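Local coordinates for major pilin protein fimA (PDB 2IMH) that is of unknown function but belongs to the DUF1028 family, its chain built from two antiparallel sheets flanked by helices, at residues L140-E143 against R144-L147; L193-L196 against Y197-T201. One frame throughout, in Å; residues are numbered along the deposited sequence. Where two conformers were deposited one is given.

Interaction 1 (140-147) covers the N-cap and opening residues of helix 142-155, and interaction 2 (193-201) takes in the C-terminal part of helix 189-200, later in the chain, through to T201. Their centres lie about 12 Å apart, on the same side of the chain's centre, and the two helices pack directly on each other. The side chain of Y197 supplies most of the meeting points: its CE1 is 3.3 Å from E143 CB, and its OH is 3.8 Å from T141 OG1. Further along, L147 CD2 meets L193 CD2 at 3.8 Å. Both helices also pack against the larger sheet, interaction 1 through strands 4-11 and 165-172, interaction 2 through strand 175-182. No active site is known here, so this is best read as structural packing.

Interaction 1 (L140-E143 against R144-L147); sequences LTFE and RRLL
L140 carries CG opposite its carbonyl carbon (chi1 -56°), and R144, with its first torsion in the same region, bends at chi3 (72°); together these turns bring the R144 guanidinium under the leucine. L140 CD1 sits over one face of that group, toward its rim, 3.6 Å from R144 CZ. A water ties the same arginine back to the chain, accepting from R144 NH1 at 2.7 Å and from T141 N at 3.2 Å. T141 holds the N-cap position of helix 142-155; its OG1 approaches R144 CG at 3.4 Å, the two side chains crossing at a slant. Helical bonding begins as R145 N gives to T141 O at 3.0 Å.

R145, modelled in two conformers, folds back in one of them across F142 at about a right angle. Its NH1 lies near the ring's plane at the edge, 3.7 Å from F142 CD1, and that carbon in turn sits over one face of the guanidinium, the planes 65° apart. L140 O lies at the guanidinium's edge and takes a weak but nearly straight bond from R145 NH2 at 3.5 Å. F142 and L146 are buried, against strands 4-11 and 165-172 and F135 of helix 126-137. In this conformer R145 thus divides its guanidinium between a carbonyl ahead of the helix, through NH2, and D11, a long and weak ion pair, through NH1.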
loop_
_atom_site.group_PDB
_atom_site.type_symbol
_atom_site.label_atom_id
_atom_site.label_comp_id
_atom_site.label_asym_id
_atom_site.label_seq_id
_atom_site.Cartn_x
_atom_site.Cartn_y
_atom_site.Cartn_z
ATOM N N LEU A 140 -9.002 14.887 1.618
ATOM C CA LEU A 140 -8.120 14.873 2.780
ATOM C C LEU A 140 -6.662 14.680 2.345
ATOM O O LEU A 140 -6.387 14.540 1.149
ATOM C CB LEU A 140 -8.557 13.783 3.764
ATOM C CG LEU A 140 -10.007 13.847 4.268
ATOM C CD1 LEU A 140 -10.274 12.718 5.255
ATOM C CD2 LEU A 140 -10.349 15.213 4.883
ATOM N N THR A 141 -5.743 14.700 3.309
ATOM C CA THR A 141 -4.319 14.446 3.045
ATOM C C THR A 141 -4.184 13.025 2.487
ATOM O O THR A 141 -5.016 12.169 2.788
ATOM C CB THR A 141 -3.461 14.586 4.332
ATOM O OG1 THR A 141 -3.845 13.591 5.287
ATOM C CG2 THR A 141 -3.628 15.963 4.967
ATOM N N PHE A 142 -3.159 12.803 1.663
ATOM C CA PHE A 142 -2.936 11.521 0.971
ATOM C C PHE A 142 -3.139 10.314 1.883
ATOM O O PHE A 142 -3.881 9.387 1.546
ATOM C CB PHE A 142 -1.525 11.530 0.387
ATOM C CG PHE A 142 -1.147 10.297 -0.395
ATOM C CD1 PHE A 142 -1.911 9.863 -1.469
ATOM C CD2 PHE A 142 0.022 9.623 -0.103
ATOM C CE1 PHE A 142 -1.522 8.751 -2.215
ATOM C CE2 PHE A 142 0.421 8.509 -0.848
ATOM C CZ PHE A 142 -0.356 8.067 -1.887
ATOM N N GLU A 143 -2.494 10.334 3.047
ATOM C CA GLU A 143 -2.576 9.207 3.990
ATOM C C GLU A 143 -4.000 8.929 4.464
ATOM O O GLU A 143 -4.393 7.775 4.610
ATOM C CB GLU A 143 -1.681 9.476 5.194
ATOM C CG GLU A 143 -0.201 9.564 4.841
ATOM C CD GLU A 143 0.256 10.927 4.318
ATOM O OE1 GLU A 143 -0.564 11.866 4.167
ATOM O OE2 GLU A 143 1.470 11.056 4.053
ATOM N N ARG A 144 -4.761 9.993 4.710
ATOM C CA ARG A 144 -6.141 9.854 5.155
ATOM C C ARG A 144 -7.048 9.371 4.037
ATOM O O ARG A 144 -8.082 8.761 4.309
ATOM C CB ARG A 144 -6.671 11.171 5.756
ATOM C CG ARG A 144 -5.987 11.565 7.066
ATOM C CD ARG A 144 -6.499 12.940 7.560
ATOM N NE ARG A 144 -7.875 12.838 8.065
ATOM C CZ ARG A 144 -8.691 13.867 8.317
ATOM N NH1 ARG A 144 -8.294 15.128 8.123
ATOM N NH2 ARG A 144 -9.923 13.629 8.773
ATOM N N ARG A 145 -6.663 9.647 2.788
ATOM C CA ARG A 145 -7.396 9.136 1.622
ATOM C C ARG A 145 -7.251 7.621 1.557
ATOM O O ARG A 145 -8.220 6.907 1.290
ATOM C CB ARG A 145 -6.880 9.781 0.329
ATOM C CG ARG A 145 -7.621 11.055 -0.055
ATOM C CD ARG A 145 -6.706 12.142 -0.584
ATOM N NE ARG A 145 -5.973 11.797 -1.804
ATOM C CZ ARG A 145 -4.875 12.431 -2.206
ATOM N NH1 ARG A 145 -4.260 12.066 -3.318
ATOM N NH2 ARG A 145 -4.378 13.427 -1.487
ATOM N N LEU A 146 -6.029 7.141 1.812
ATOM C CA LEU A 146 -5.762 5.703 1.853
ATOM C C LEU A 146 -6.584 5.062 2.953
ATOM O O LEU A 146 -7.238 4.044 2.736
ATOM C CB LEU A 146 -4.268 5.424 2.048
ATOM C CG LEU A 146 -3.340 5.804 0.880
ATOM C CD1 LEU A 146 -1.883 5.724 1.336
ATOM C CD2 LEU A 146 -3.587 4.929 -0.369
ATOM N N LEU A 147 -6.598 5.685 4.132
ATOM C CA LEU A 147 -7.417 5.164 5.238
ATOM C C LEU A 147 -8.906 5.133 4.882
ATOM O O LEU A 147 -9.598 4.152 5.170
ATOM C CB LEU A 147 -7.174 5.954 6.527
ATOM C CG LEU A 147 -5.819 5.736 7.213
ATOM C CD1 LEU A 147 -5.552 6.795 8.297
ATOM C CD2 LEU A 147 -5.698 4.323 7.805
HETATM O O HOH W 1 -6.664 15.900 6.104
#

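Interaction 2 (L193-L196 against Y197-T201)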
loop_
_atom_site.group_PDB
_atom_site.type_symbol
_atom_site.label_atom_id
_atom_site.label_comp_id
_atom_site.label_asym_id
_atom_site.label_seq_id
_atom_site.Cartn_x
_atom_site.Cartn_y
_atom_site.Cartn_z
ATOM N N LEU A 193 -5.037 0.990 13.069
ATOM C CA LEU A 193 -4.150 1.650 12.113
ATOM C C LEU A 193 -4.311 3.156 12.144
ATOM O O LEU A 193 -3.318 3.866 12.149
ATOM C CB LEU A 193 -4.388 1.143 10.687
ATOM C CG LEU A 193 -3.386 1.617 9.625
ATOM C CD1 LEU A 193 -1.947 1.244 9.958
ATOM C CD2 LEU A 193 -3.801 1.024 8.257
ATOM N N GLU A 194 -5.546 3.644 12.151
ATOM C CA GLU A 194 -5.751 5.090 12.202
ATOM C C GLU A 194 -5.141 5.686 13.482
ATOM O O GLU A 194 -4.498 6.745 13.445
ATOM C CB GLU A 194 -7.236 5.456 12.091
ATOM C CG GLU A 194 -7.420 6.963 11.921
ATOM C CD GLU A 194 -8.871 7.418 11.857
ATOM O OE1 GLU A 194 -9.563 7.154 10.850
ATOM O OE2 GLU A 194 -9.300 8.097 12.811
ATOM N N GLN A 195 -5.330 5.007 14.611
ATOM C CA GLN A 195 -4.753 5.491 15.870
ATOM C C GLN A 195 -3.238 5.572 15.742
ATOM O O GLN A 195 -2.612 6.552 16.175
ATOM C CB GLN A 195 -5.106 4.561 17.022
ATOM C CG GLN A 195 -6.472 4.799 17.651
ATOM C CD GLN A 195 -6.603 4.065 18.978
ATOM O OE1 GLN A 195 -6.520 2.830 19.023
ATOM N NE2 GLN A 195 -6.798 4.817 20.069
ATOM N N LEU A 196 -2.647 4.532 15.152
ATOM C CA LEU A 196 -1.196 4.492 14.989
ATOM C C LEU A 196 -0.732 5.609 14.068
ATOM O O LEU A 196 0.286 6.267 14.325
ATOM C CB LEU A 196 -0.765 3.120 14.440
ATOM C CG LEU A 196 0.705 2.927 14.033
ATOM C CD1 LEU A 196 1.672 3.213 15.188
ATOM C CD2 LEU A 196 0.871 1.514 13.532
ATOM N N TYR A 197 -1.484 5.820 12.993
ATOM C CA TYR A 197 -1.200 6.905 12.058
ATOM C C TYR A 197 -1.176 8.277 12.757
ATOM O O TYR A 197 -0.255 9.067 12.530
ATOM C CB TYR A 197 -2.195 6.884 10.884
ATOM C CG TYR A 197 -2.133 8.158 10.086
ATOM C CD1 TYR A 197 -1.136 8.359 9.139
ATOM C CD2 TYR A 197 -3.059 9.177 10.306
ATOM C CE1 TYR A 197 -1.064 9.553 8.410
ATOM C CE2 TYR A 197 -3.001 10.372 9.579
ATOM C CZ TYR A 197 -1.998 10.545 8.641
ATOM O OH TYR A 197 -1.939 11.722 7.928
ATOM N N GLN A 198 -2.165 8.555 13.601
ATOM C CA GLN A 198 -2.186 9.833 14.308
ATOM C C GLN A 198 -0.969 9.982 15.209
ATOM O O GLN A 198 -0.341 11.059 15.256
ATOM C CB GLN A 198 -3.482 10.025 15.097
ATOM C CG GLN A 198 -4.747 10.114 14.232
ATOM C CD GLN A 198 -4.679 11.163 13.131
ATOM O OE1 GLN A 198 -5.288 10.990 12.077
ATOM N NE2 GLN A 198 -3.949 12.250 13.366
ATOM N N LYS A 199 -0.614 8.911 15.903
ATOM C CA LYS A 199 0.535 8.951 16.791
ATOM C C LYS A 199 1.841 9.145 16.011
ATOM O O LYS A 199 2.757 9.815 16.486
ATOM C CB LYS A 199 0.589 7.689 17.644
ATOM C CG LYS A 199 -0.445 7.691 18.774
ATOM C CD LYS A 199 -0.432 6.366 19.545
ATOM C CE LYS A 199 -1.338 6.416 20.795
ATOM N NZ LYS A 199 -2.790 6.621 20.534
ATOM N N ALA A 200 1.900 8.571 14.806
ATOM C CA ALA A 200 3.139 8.555 14.032
ATOM C C ALA A 200 3.365 9.850 13.253
ATOM O O ALA A 200 4.454 10.066 12.681
ATOM C CB ALA A 200 3.180 7.332 13.098
ATOM N N THR A 201 2.348 10.710 13.213
ATOM C CA THR A 201 2.401 11.883 12.330
ATOM C C THR A 201 2.139 13.204 13.033
ATOM O O THR A 201 1.911 14.227 12.373
ATOM C CB THR A 201 1.437 11.756 11.140
ATOM O OG1 THR A 201 0.089 11.646 11.625
ATOM C CG2 THR A 201 1.787 10.514 10.317
HETATM O O HOH W 2 -3.732 7.941 18.308
#
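From L193 to K199 the backbone is regular alpha-helix, with amides giving to the carbonyl four residues back: Y197 N to L193 O at 2.8 Å and Q198 N to E194 O at 3.0 Å. The bond from A200 N to L196 O, 2.9 Å long, is more bent (137°). One side of helix 189-200 faces the protein: L193, L196, Y197 and A200 all touch L180 of strand 175-182, and L193 and Y197 also meet helix 142-155. In Y197 a chi1 of 167° puts CG anti to N and sends the ring away from L193 and E194, toward helix 142-155, while its CB settles 3.4 Å from E194 O.

On the exposed side, K199 runs extended back along the helix and then bends at chi4 (63°). That bend brings NZ to a water which accepts from it at 2.8 Å and donates to Q195 O, also at 2.8 Å; the same carbonyl takes the K199 amide, so two donors grip it. Beyond the last of these amides, T201 turns its hydroxyl back to the preceding turn: OG1 donates to Y197 O at 2.8 Å and lies 3.8 Å above the plane of the Y197 ring, over its centre.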